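Gala protein type 1, 3 or 4 (Legionella pneumophila subsp. pneumophila, PDB 4XA9) probably binds small GTPases and may stimulate their GTP hydrolysis, using a curved leucine-rich-repeat solenoid. Local coordinates at residues D8-G12 against Y13-L17; N101-D105 against E106-A110; I143-F147 against N148-D152; E153-I156 against A157-S160. All coordinates share one frame; numbering follows the deposited sequence.

Contact 1 (D8-G12 against Y13-L17); sequences DLEKG and YDKNL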
loop_
_atom_site.group_PDB
_atom_site.type_symbol
_atom_site.label_atom_id
_atom_site.label_comp_id
_atom_site.label_asym_id
_atom_site.label_seq_id
_atom_site.Cartn_x
_atom_site.Cartn_y
_atom_site.Cartn_z
ATOM N N ASP A 8 -2.647 -13.154 -24.275
ATOM C CA ASP A 8 -2.514 -12.800 -22.859
ATOM C C ASP A 8 -2.000 -13.981 -22.048
ATOM O O ASP A 8 -1.070 -13.851 -21.262
ATOM C CB ASP A 8 -3.854 -12.348 -22.267
ATOM C CG ASP A 8 -4.349 -11.039 -22.844
ATOM O OD1 ASP A 8 -3.514 -10.203 -23.253
ATOM O OD2 ASP A 8 -5.584 -10.845 -22.874
ATOM N N LEU A 9 -2.618 -15.139 -22.255
ATOM C CA LEU A 9 -2.273 -16.336 -21.505
ATOM C C LEU A 9 -0.825 -16.780 -21.723
ATOM O O LEU A 9 -0.137 -17.133 -20.767
ATOM C CB LEU A 9 -3.239 -17.467 -21.867
ATOM C CG LEU A 9 -4.639 -17.275 -21.281
ATOM C CD1 LEU A 9 -5.669 -18.151 -21.981
ATOM C CD2 LEU A 9 -4.621 -17.576 -19.782
ATOM N N GLU A 10 -0.346 -16.760 -22.962
ATOM C CA GLU A 10 1.011 -17.239 -23.201
ATOM C C GLU A 10 2.062 -16.213 -22.786
ATOM O O GLU A 10 3.156 -16.582 -22.367
ATOM C CB GLU A 10 1.204 -17.641 -24.665
ATOM C CG GLU A 10 1.455 -19.146 -24.843
ATOM C CD GLU A 10 2.893 -19.553 -24.541
ATOM O OE1 GLU A 10 3.816 -18.853 -25.008
ATOM O OE2 GLU A 10 3.100 -20.570 -23.839
ATOM N N LYS A 11 1.742 -14.928 -22.879
ATOM C CA LYS A 11 2.668 -13.914 -22.384
ATOM C C LYS A 11 2.713 -13.917 -20.854
ATOM O O LYS A 11 3.743 -13.626 -20.250
ATOM C CB LYS A 11 2.291 -12.532 -22.917
ATOM C CG LYS A 11 2.434 -12.435 -24.431
ATOM C CD LYS A 11 1.948 -11.106 -24.967
ATOM C CE LYS A 11 2.400 -10.914 -26.403
ATOM N NZ LYS A 11 2.252 -9.500 -26.840
ATOM N N GLY A 12 1.599 -14.276 -20.229
ATOM C CA GLY A 12 1.537 -14.327 -18.777
ATOM C C GLY A 12 2.091 -15.617 -18.204
ATOM O O GLY A 12 2.341 -15.723 -17.002
ATOM N N TYR A 13 2.289 -16.602 -19.071
ATOM C CA TYR A 13 2.766 -17.913 -18.654
ATOM C C TYR A 13 4.290 -17.925 -18.482
ATOM O O TYR A 13 5.027 -17.992 -19.460
ATOM C CB TYR A 13 2.326 -18.968 -19.680
ATOM C CG TYR A 13 2.664 -20.410 -19.350
ATOM C CD1 TYR A 13 3.082 -20.787 -18.080
ATOM C CD2 TYR A 13 2.584 -21.395 -20.333
ATOM C CE1 TYR A 13 3.401 -22.103 -17.793
ATOM C CE2 TYR A 13 2.898 -22.709 -20.054
ATOM C CZ TYR A 13 3.305 -23.060 -18.786
ATOM O OH TYR A 13 3.622 -24.372 -18.511
ATOM N N ASP A 14 4.745 -17.856 -17.232
ATOM C CA ASP A 14 6.161 -18.015 -16.898
ATOM C C ASP A 14 6.482 -19.506 -16.751
ATOM O O ASP A 14 6.171 -20.116 -15.731
ATOM C CB ASP A 14 6.494 -17.256 -15.607
ATOM C CG ASP A 14 7.993 -17.205 -15.308
ATOM O OD1 ASP A 14 8.727 -18.173 -15.616
ATOM O OD2 ASP A 14 8.436 -16.184 -14.742
ATOM N N LYS A 15 7.106 -20.084 -17.773
ATOM C CA LYS A 15 7.354 -21.524 -17.804
ATOM C C LYS A 15 8.507 -21.950 -16.902
ATOM O O LYS A 15 8.655 -23.128 -16.592
ATOM C CB LYS A 15 7.623 -21.982 -19.240
ATOM C CG LYS A 15 6.357 -22.118 -20.074
ATOM C CD LYS A 15 6.651 -22.218 -21.561
ATOM C CE LYS A 15 7.110 -20.883 -22.124
ATOM N NZ LYS A 15 7.266 -20.921 -23.604
ATOM N N ASN A 16 9.325 -20.994 -16.480
ATOM C CA ASN A 16 10.407 -21.310 -15.566
ATOM C C ASN A 16 9.881 -21.447 -14.147
ATOM O O ASN A 16 10.383 -22.256 -13.367
ATOM C CB ASN A 16 11.497 -20.247 -15.639
ATOM C CG ASN A 16 12.181 -20.222 -16.991
ATOM O OD1 ASN A 16 12.012 -19.283 -17.767
ATOM N ND2 ASN A 16 12.959 -21.257 -17.279
ATOM N N LEU A 17 8.853 -20.666 -13.832
ATOM C CA LEU A 17 8.286 -20.639 -12.492
ATOM C C LEU A 17 6.929 -21.340 -12.416
ATOM O O LEU A 17 6.365 -21.472 -11.330
ATOM C CB LEU A 17 8.145 -19.193 -12.007
ATOM C CG LEU A 17 9.441 -18.391 -11.870
ATOM C CD1 LEU A 17 9.139 -16.977 -11.426
ATOM C CD2 LEU A 17 10.371 -19.081 -10.889
#

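Contact 2 (N101-D105 against E106-A110); sequences NEIGD and EGVKA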
loop_
_atom_site.group_PDB
_atom_site.type_symbol
_atom_site.label_atom_id
_atom_site.label_comp_id
_atom_site.label_asym_id
_atom_site.label_seq_id
_atom_site.Cartn_x
_atom_site.Cartn_y
_atom_site.Cartn_z
ATOM N N ASN A 101 -10.777 -6.264 -1.670
ATOM C CA ASN A 101 -11.924 -6.897 -2.327
ATOM C C ASN A 101 -13.236 -6.665 -1.587
ATOM O O ASN A 101 -14.259 -7.240 -1.946
ATOM C CB ASN A 101 -11.701 -8.405 -2.478
ATOM C CG ASN A 101 -11.102 -8.773 -3.810
ATOM O OD1 ASN A 101 -11.789 -8.762 -4.835
ATOM N ND2 ASN A 101 -9.826 -9.133 -3.807
ATOM N N GLU A 102 -13.192 -5.832 -0.552
ATOM C CA GLU A 102 -14.347 -5.582 0.308
ATOM C C GLU A 102 -14.990 -6.868 0.829
ATOM O O GLU A 102 -16.218 -6.969 0.879
ATOM C CB GLU A 102 -15.396 -4.755 -0.439
ATOM C CG GLU A 102 -14.842 -3.524 -1.137
ATOM C CD GLU A 102 -15.929 -2.660 -1.759
ATOM O OE1 GLU A 102 -17.120 -2.865 -1.438
ATOM O OE2 GLU A 102 -15.593 -1.776 -2.578
ATOM N N ILE A 103 -14.185 -7.851 1.224
ATOM C CA ILE A 103 -14.762 -9.127 1.649
ATOM C C ILE A 103 -15.412 -9.022 3.029
ATOM O O ILE A 103 -16.297 -9.796 3.350
ATOM C CB ILE A 103 -13.721 -10.271 1.671
ATOM C CG1 ILE A 103 -12.729 -10.093 2.826
ATOM C CG2 ILE A 103 -13.000 -10.381 0.324
ATOM C CD1 ILE A 103 -11.808 -11.289 3.011
ATOM N N GLY A 104 -14.970 -8.069 3.842
ATOM C CA GLY A 104 -15.622 -7.786 5.114
ATOM C C GLY A 104 -15.501 -8.860 6.184
ATOM O O GLY A 104 -14.781 -9.840 6.018
ATOM N N ASP A 105 -16.209 -8.670 7.294
ATOM C CA ASP A 105 -16.202 -9.655 8.373
ATOM C C ASP A 105 -16.839 -10.973 7.943
ATOM O O ASP A 105 -16.398 -12.044 8.357
ATOM C CB ASP A 105 -16.913 -9.106 9.617
ATOM C CG ASP A 105 -16.106 -8.030 10.312
ATOM O OD1 ASP A 105 -14.865 -8.036 10.157
ATOM O OD2 ASP A 105 -16.700 -7.189 11.017
ATOM N N GLU A 106 -17.869 -10.893 7.107
ATOM C CA GLU A 106 -18.567 -12.088 6.645
ATOM C C GLU A 106 -17.690 -12.897 5.696
ATOM O O GLU A 106 -17.724 -14.126 5.701
ATOM C CB GLU A 106 -19.881 -11.715 5.956
ATOM C CG GLU A 106 -20.922 -11.088 6.877
ATOM C CD GLU A 106 -21.380 -12.022 7.989
ATOM O OE1 GLU A 106 -21.458 -13.248 7.751
ATOM O OE2 GLU A 106 -21.665 -11.527 9.101
ATOM N N GLY A 107 -16.907 -12.201 4.879
ATOM C CA GLY A 107 -16.019 -12.870 3.948
ATOM C C GLY A 107 -14.943 -13.613 4.706
ATOM O O GLY A 107 -14.648 -14.773 4.430
ATOM N N VAL A 108 -14.375 -12.945 5.700
ATOM C CA VAL A 108 -13.277 -13.505 6.475
ATOM C C VAL A 108 -13.768 -14.623 7.393
ATOM O O VAL A 108 -13.010 -15.520 7.763
ATOM C CB VAL A 108 -12.562 -12.392 7.282
ATOM C CG1 VAL A 108 -12.463 -12.729 8.771
ATOM C CG2 VAL A 108 -11.196 -12.124 6.682
ATOM N N LYS A 109 -15.052 -14.572 7.746
ATOM C CA LYS A 109 -15.665 -15.610 8.568
ATOM C C LYS A 109 -15.520 -16.968 7.891
ATOM O O LYS A 109 -15.117 -17.959 8.510
ATOM C CB LYS A 109 -17.142 -15.298 8.810
ATOM C CG LYS A 109 -17.833 -16.230 9.792
ATOM C CD LYS A 109 -19.338 -15.995 9.789
ATOM C CE LYS A 109 -20.032 -16.769 10.895
ATOM N NZ LYS A 109 -19.693 -16.227 12.239
ATOM N N ALA A 110 -15.838 -17.005 6.604
ATOM C CA ALA A 110 -15.713 -18.229 5.823
ATOM C C ALA A 110 -14.256 -18.672 5.684
ATOM O O ALA A 110 -13.935 -19.843 5.886
ATOM C CB ALA A 110 -16.340 -18.035 4.448
#

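Contact 3 (I143-F147 against N148-D152); sequences IDLCF and NSLED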
loop_
_atom_site.group_PDB
_atom_site.type_symbol
_atom_site.label_atom_id
_atom_site.label_comp_id
_atom_site.label_asym_id
_atom_site.label_seq_id
_atom_site.Cartn_x
_atom_site.Cartn_y
_atom_site.Cartn_z
ATOM N N ILE A 143 -0.913 -14.278 8.602
ATOM C CA ILE A 143 -1.987 -13.373 8.196
ATOM C C ILE A 143 -1.454 -11.949 8.040
ATOM O O ILE A 143 -0.739 -11.438 8.911
ATOM C CB ILE A 143 -3.163 -13.332 9.211
ATOM C CG1 ILE A 143 -3.372 -14.684 9.897
ATOM C CG2 ILE A 143 -4.460 -12.912 8.513
ATOM C CD1 ILE A 143 -4.572 -14.690 10.841
ATOM N N ASP A 144 -1.808 -11.316 6.927
ATOM C CA ASP A 144 -1.506 -9.911 6.699
ATOM C C ASP A 144 -2.821 -9.149 6.667
ATOM O O ASP A 144 -3.658 -9.378 5.787
ATOM C CB ASP A 144 -0.725 -9.727 5.394
ATOM C CG ASP A 144 -0.145 -8.319 5.237
ATOM O OD1 ASP A 144 -0.764 -7.348 5.731
ATOM O OD2 ASP A 144 0.926 -8.184 4.601
ATOM N N LEU A 145 -3.002 -8.245 7.624
ATOM C CA LEU A 145 -4.268 -7.536 7.779
ATOM C C LEU A 145 -4.135 -6.015 7.725
ATOM O O LEU A 145 -4.981 -5.306 8.266
ATOM C CB LEU A 145 -4.930 -7.934 9.104
ATOM C CG LEU A 145 -5.394 -9.384 9.174
ATOM C CD1 LEU A 145 -5.824 -9.764 10.589
ATOM C CD2 LEU A 145 -6.529 -9.605 8.171
ATOM N N CYS A 146 -3.087 -5.516 7.076
ATOM C CA CYS A 146 -2.849 -4.073 7.006
ATOM C C CYS A 146 -4.071 -3.325 6.487
ATOM O O CYS A 146 -4.799 -3.842 5.648
ATOM C CB CYS A 146 -1.645 -3.763 6.117
ATOM S SG CYS A 146 -0.090 -4.405 6.742
ATOM N N PHE A 147 -4.289 -2.119 7.007
ATOM C CA PHE A 147 -5.372 -1.233 6.568
ATOM C C PHE A 147 -6.755 -1.779 6.899
ATOM O O PHE A 147 -7.723 -1.479 6.202
ATOM C CB PHE A 147 -5.294 -0.951 5.059
ATOM C CG PHE A 147 -3.919 -0.570 4.572
ATOM C CD1 PHE A 147 -3.297 0.582 5.029
ATOM C CD2 PHE A 147 -3.272 -1.345 3.625
ATOM C CE1 PHE A 147 -2.042 0.941 4.575
ATOM C CE2 PHE A 147 -2.012 -0.992 3.163
ATOM C CZ PHE A 147 -1.398 0.156 3.638
ATOM N N ASN A 148 -6.841 -2.584 7.951
ATOM C CA ASN A 148 -8.122 -3.014 8.510
ATOM C C ASN A 148 -8.237 -2.525 9.951
ATOM O O ASN A 148 -7.335 -2.752 10.755
ATOM C CB ASN A 148 -8.277 -4.539 8.479
ATOM C CG ASN A 148 -8.399 -5.093 7.069
ATOM O OD1 ASN A 148 -9.455 -4.998 6.439
ATOM N ND2 ASN A 148 -7.322 -5.697 6.575
ATOM N N SER A 149 -9.337 -1.863 10.284
ATOM C CA SER A 149 -9.507 -1.357 11.648
ATOM C C SER A 149 -9.807 -2.500 12.615
ATOM O O SER A 149 -10.954 -2.711 13.014
ATOM C CB SER A 149 -10.618 -0.307 11.701
ATOM O OG SER A 149 -10.718 0.261 13.000
ATOM N N LEU A 150 -8.765 -3.241 12.983
ATOM C CA LEU A 150 -8.913 -4.390 13.868
ATOM C C LEU A 150 -9.138 -3.947 15.304
ATOM O O LEU A 150 -9.791 -4.644 16.076
ATOM C CB LEU A 150 -7.674 -5.288 13.812
ATOM C CG LEU A 150 -7.201 -5.808 12.455
ATOM C CD1 LEU A 150 -5.925 -6.612 12.633
ATOM C CD2 LEU A 150 -8.288 -6.647 11.792
ATOM N N GLU A 151 -8.565 -2.795 15.652
ATOM C CA GLU A 151 -8.579 -2.284 17.022
ATOM C C GLU A 151 -7.909 -3.248 18.009
ATOM O O GLU A 151 -7.465 -4.332 17.635
ATOM C CB GLU A 151 -10.018 -1.972 17.457
ATOM C CG GLU A 151 -10.644 -0.818 16.682
ATOM C CD GLU A 151 -12.076 -0.512 17.101
ATOM O OE1 GLU A 151 -12.895 -1.452 17.207
ATOM O OE2 GLU A 151 -12.378 0.679 17.328
ATOM N N ASP A 152 -7.817 -2.834 19.269
ATOM C CA ASP A 152 -7.176 -3.640 20.302
ATOM C C ASP A 152 -7.895 -4.966 20.513
ATOM O O ASP A 152 -7.259 -6.017 20.591
ATOM C CB ASP A 152 -7.119 -2.861 21.620
ATOM C CG ASP A 152 -6.156 -1.694 21.560
ATOM O OD1 ASP A 152 -5.044 -1.871 21.020
ATOM O OD2 ASP A 152 -6.515 -0.599 22.034
#

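Contact 4 (E153-I156 against A157-S160); sequences EGVI and ALAS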
loop_
_atom_site.group_PDB
_atom_site.type_symbol
_atom_site.label_atom_id
_atom_site.label_comp_id
_atom_site.label_asym_id
_atom_site.label_seq_id
_atom_site.Cartn_x
_atom_site.Cartn_y
_atom_site.Cartn_z
ATOM N N GLU A 153 -9.220 -4.912 20.607
ATOM C CA GLU A 153 -10.032 -6.113 20.786
ATOM C C GLU A 153 -9.718 -7.147 19.702
ATOM O O GLU A 153 -9.585 -8.343 19.977
ATOM C CB GLU A 153 -11.517 -5.748 20.773
ATOM C CG GLU A 153 -12.453 -6.932 20.923
ATOM C CD GLU A 153 -13.909 -6.517 21.035
ATOM O OE1 GLU A 153 -14.183 -5.452 21.631
ATOM O OE2 GLU A 153 -14.779 -7.249 20.519
ATOM N N GLY A 154 -9.573 -6.668 18.471
ATOM C CA GLY A 154 -9.207 -7.518 17.358
ATOM C C GLY A 154 -7.892 -8.266 17.510
ATOM O O GLY A 154 -7.858 -9.489 17.374
ATOM N N VAL A 155 -6.807 -7.541 17.778
ATOM C CA VAL A 155 -5.489 -8.163 17.847
ATOM C C VAL A 155 -5.297 -8.926 19.159
ATOM O O VAL A 155 -4.454 -9.821 19.250
ATOM C CB VAL A 155 -4.351 -7.127 17.685
ATOM C CG1 VAL A 155 -4.404 -6.494 16.299
ATOM C CG2 VAL A 155 -4.409 -6.068 18.771
ATOM N N ILE A 156 -6.079 -8.574 20.174
ATOM C CA ILE A 156 -6.074 -9.339 21.414
ATOM C C ILE A 156 -6.616 -10.740 21.125
ATOM O O ILE A 156 -6.063 -11.736 21.591
ATOM C CB ILE A 156 -6.893 -8.637 22.517
ATOM C CG1 ILE A 156 -6.114 -7.433 23.051
ATOM C CG2 ILE A 156 -7.205 -9.595 23.656
ATOM C CD1 ILE A 156 -6.903 -6.550 23.990
ATOM N N ALA A 157 -7.679 -10.821 20.329
ATOM C CA ALA A 157 -8.211 -12.118 19.923
ATOM C C ALA A 157 -7.174 -12.881 19.106
ATOM O O ALA A 157 -6.909 -14.053 19.368
ATOM C CB ALA A 157 -9.500 -11.952 19.130
ATOM N N LEU A 158 -6.570 -12.205 18.133
ATOM C CA LEU A 158 -5.547 -12.825 17.295
ATOM C C LEU A 158 -4.358 -13.328 18.111
ATOM O O LEU A 158 -3.771 -14.361 17.786
ATOM C CB LEU A 158 -5.061 -11.843 16.226
ATOM C CG LEU A 158 -6.067 -11.473 15.132
ATOM C CD1 LEU A 158 -5.525 -10.332 14.277
ATOM C CD2 LEU A 158 -6.383 -12.686 14.262
ATOM N N ALA A 159 -4.013 -12.603 19.173
ATOM C CA ALA A 159 -2.882 -12.974 20.016
ATOM C C ALA A 159 -3.086 -14.340 20.670
ATOM O O ALA A 159 -2.117 -15.024 21.008
ATOM C CB ALA A 159 -2.643 -11.910 21.084
ATOM N N SER A 160 -4.347 -14.729 20.840
ATOM C CA SER A 160 -4.678 -16.000 21.481
ATOM C C SER A 160 -4.579 -17.175 20.510
ATOM O O SER A 160 -4.573 -18.331 20.935
ATOM C CB SER A 160 -6.087 -15.956 22.085
ATOM O OG SER A 160 -7.079 -15.796 21.081
#

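Contact 1 (D8-G12 against Y13-L17)
E10 and Y13, three residues apart where helix 6-12 gives way to strand 13-14, meet through both backbone and side chain. The backbone N of Y13 donates weakly to E10 O at 3.4 Å. G12 N bonds to D8 O at 2.9 Å, one helical turn back. CB of Y13 rests 3.3 Å from L9 O. The Y13 side chain has CG trans to the backbone nitrogen (chi1 -176°), which sets CG beside the residue's own carbonyl carbon. The E10 chain folds at its second torsion and brings OE2 within 3.6 Å of Y13 CD2, obliquely, the carboxylate plane turned 83° from the ring. K15 leans over one face of the same ring, its CG offset toward the rim. The ammonium NZ of K15 is 4.2 Å from E10 OE2, too far for a salt bridge, so any attraction is probably modest. Farther on, the D14 carboxylate organises the turn: OD1 accepts from L17 N at 3.1 Å, met 58° out of the carboxylate plane, and weakly from N16 N at 3.0 Å, an Asx motif. Beyond this stretch, D8 N is bonded to T5 OG1, and G12 pairs through its backbone with S21. The Y13 ring meets H42 edge-to-face, while L9 packs on L34 and F38 of helix 32-41; strand 13-14 runs antiparallel to strand 19-21 as the first, outermost strand of the solenoid sheet.

Contact 2 (N101-D105 against E106-A110)
I103, G104 and D105 form the loop-to-helix entry of a leucine-rich-repeat β-α-β unit, closing on G107, V108 and K109 of helix 104-113. G107 N reaches back to I103 O at 2.9 Å, a weak, strongly bent bond. Better aligned is V108 N to G104 O, 3.1 Å with 159° at the hydrogen, while K109 N to D105 O is 2.9 Å but more bent at 135°. These three carbonyls are thus taken up one after another by amides four residues on. G104 has a positive phi, which glycine accepts readily. G107, lacking a side chain, lets I103 O approach its nitrogen, for a CB at this position would run into that oxygen. CB of I103 lies 4.1 Å from G107 CA. Within the unit strand 95-97, helix 104-113, strand 119-121, I103 is buried and its CB points toward helix residues 106-110: CG1 is wedged between its own backbone N and carbonyl carbon (chi1 71°), and this throws CD1 forward to V108 CG2 at 3.8 Å. V108 is modelled in two conformers, so the methyl contact is doubtful. Its CB also lies 3.6 Å from G104 O, and K109 CB sits 3.4 Å from D105 O, both flanking the helical carbonyls. At T128 and the start of helix 129-135, D105 OD2 bonds T128 OG1 and OD1 accepts weakly from G131 N; V108 packs on L135 of the same helix. On the other flank I103 packs on A84 of helix 80-87.

Contact 3 (I143-F147 against N148-D152)
A type II β turn from L145 to N148, just after strand 142-144, is clamped by the side chain of its own last residue in the buried loop of a leucine-rich repeat. N148 ND2 donates to L145 O at 2.9 Å, nearly straight at 163°; the acceptor lies in the N148 amide plane, yet the donor stands 66° above the carbonyl plane of L145. The backbone N of N148 adds a weak bond to the same oxygen at 3.3 Å, so L145 O is held twice. The amide also grips the loop that follows strand 119-121: OD1 accepts from N125 N and I127 N, and ND2 also donates to A122 O, as in the asparagine ladder of such repeats. Upstream, D144 OD1 takes C146 N at 3.2 Å, an almost straight bond that makes an Asx turn. Beside this polar clamp, CD1 of L145 and CD1 of L150 touch at 3.8 Å, the two leucines crossing at about a right angle. S149, centring an inverse gamma turn, bonds D173 OD2 through OG; the same hydroxyl bonds a polar side chain of another protein chain, and the F147 ring stacks on an aromatic side chain of that same chain. On the helix side, L145 and L150 pack on L158 of helix 151-159, while backbone bonds tie L145 to I168 of strand 166-168 and D144 to L120 and A122 on the opposite flank.

Contact 4 (E153-I156 against A157-S160)
Two successive turns of helix 151-159, in the leucine-rich-repeat β-α-β unit of strands 142-144 and 166-168, are joined here by backbone bonds and side-chain packing. Backbone bonds come first: A157 N donates to E153 O and L158 N to G154 O, each at 3.1 Å, the latter the straighter at 163°. A159 N to V155 O is shorter, 2.8 Å, but bent to 141°. All three span four residues, the regular alpha-helical pattern. Apolar packing on the buried face belongs to V155 and L158, whose CG1 and CD1 make a loose 4.5 Å approach. L158, its CG trans to the carbonyl carbon (chi1 -68°), lies alongside the preceding turn with CG 3.5 Å from G154 O. It goes on to A132 and L135 of helix 129-135, whereas V155 packs on L182 of helix 176-184. The partly exposed I156 and A159 also face helix 176-184, I156 on I177 and E181, A159 on L182; one helix thus bridges its two neighbours. The small residues sit over carbonyls: A157 CB lies 3.4 Å from G154 O, and A159 CB 3.3 Å from V155 O.

Contact 1 is a surface contact at the N-terminal end of the solenoid, about 40 Å from contact 4 between centres, and it alone combines an aromatic ring with opposite charges. Contacts 2 and 4 both describe outer helices, partly buried and governed by backbone bonding; contact 2 takes in the entry to helix 104-113, contact 4 later turns of helix 151-159. Contact 3 is fully buried and lies on the strand side, where a side-chain amide supplements main-chain bonding, and only it meets another protein chain. Contacts 3 and 4 share helix 151-159 and touch directly: L145 CD1 is 3.7 Å from L158 CD1.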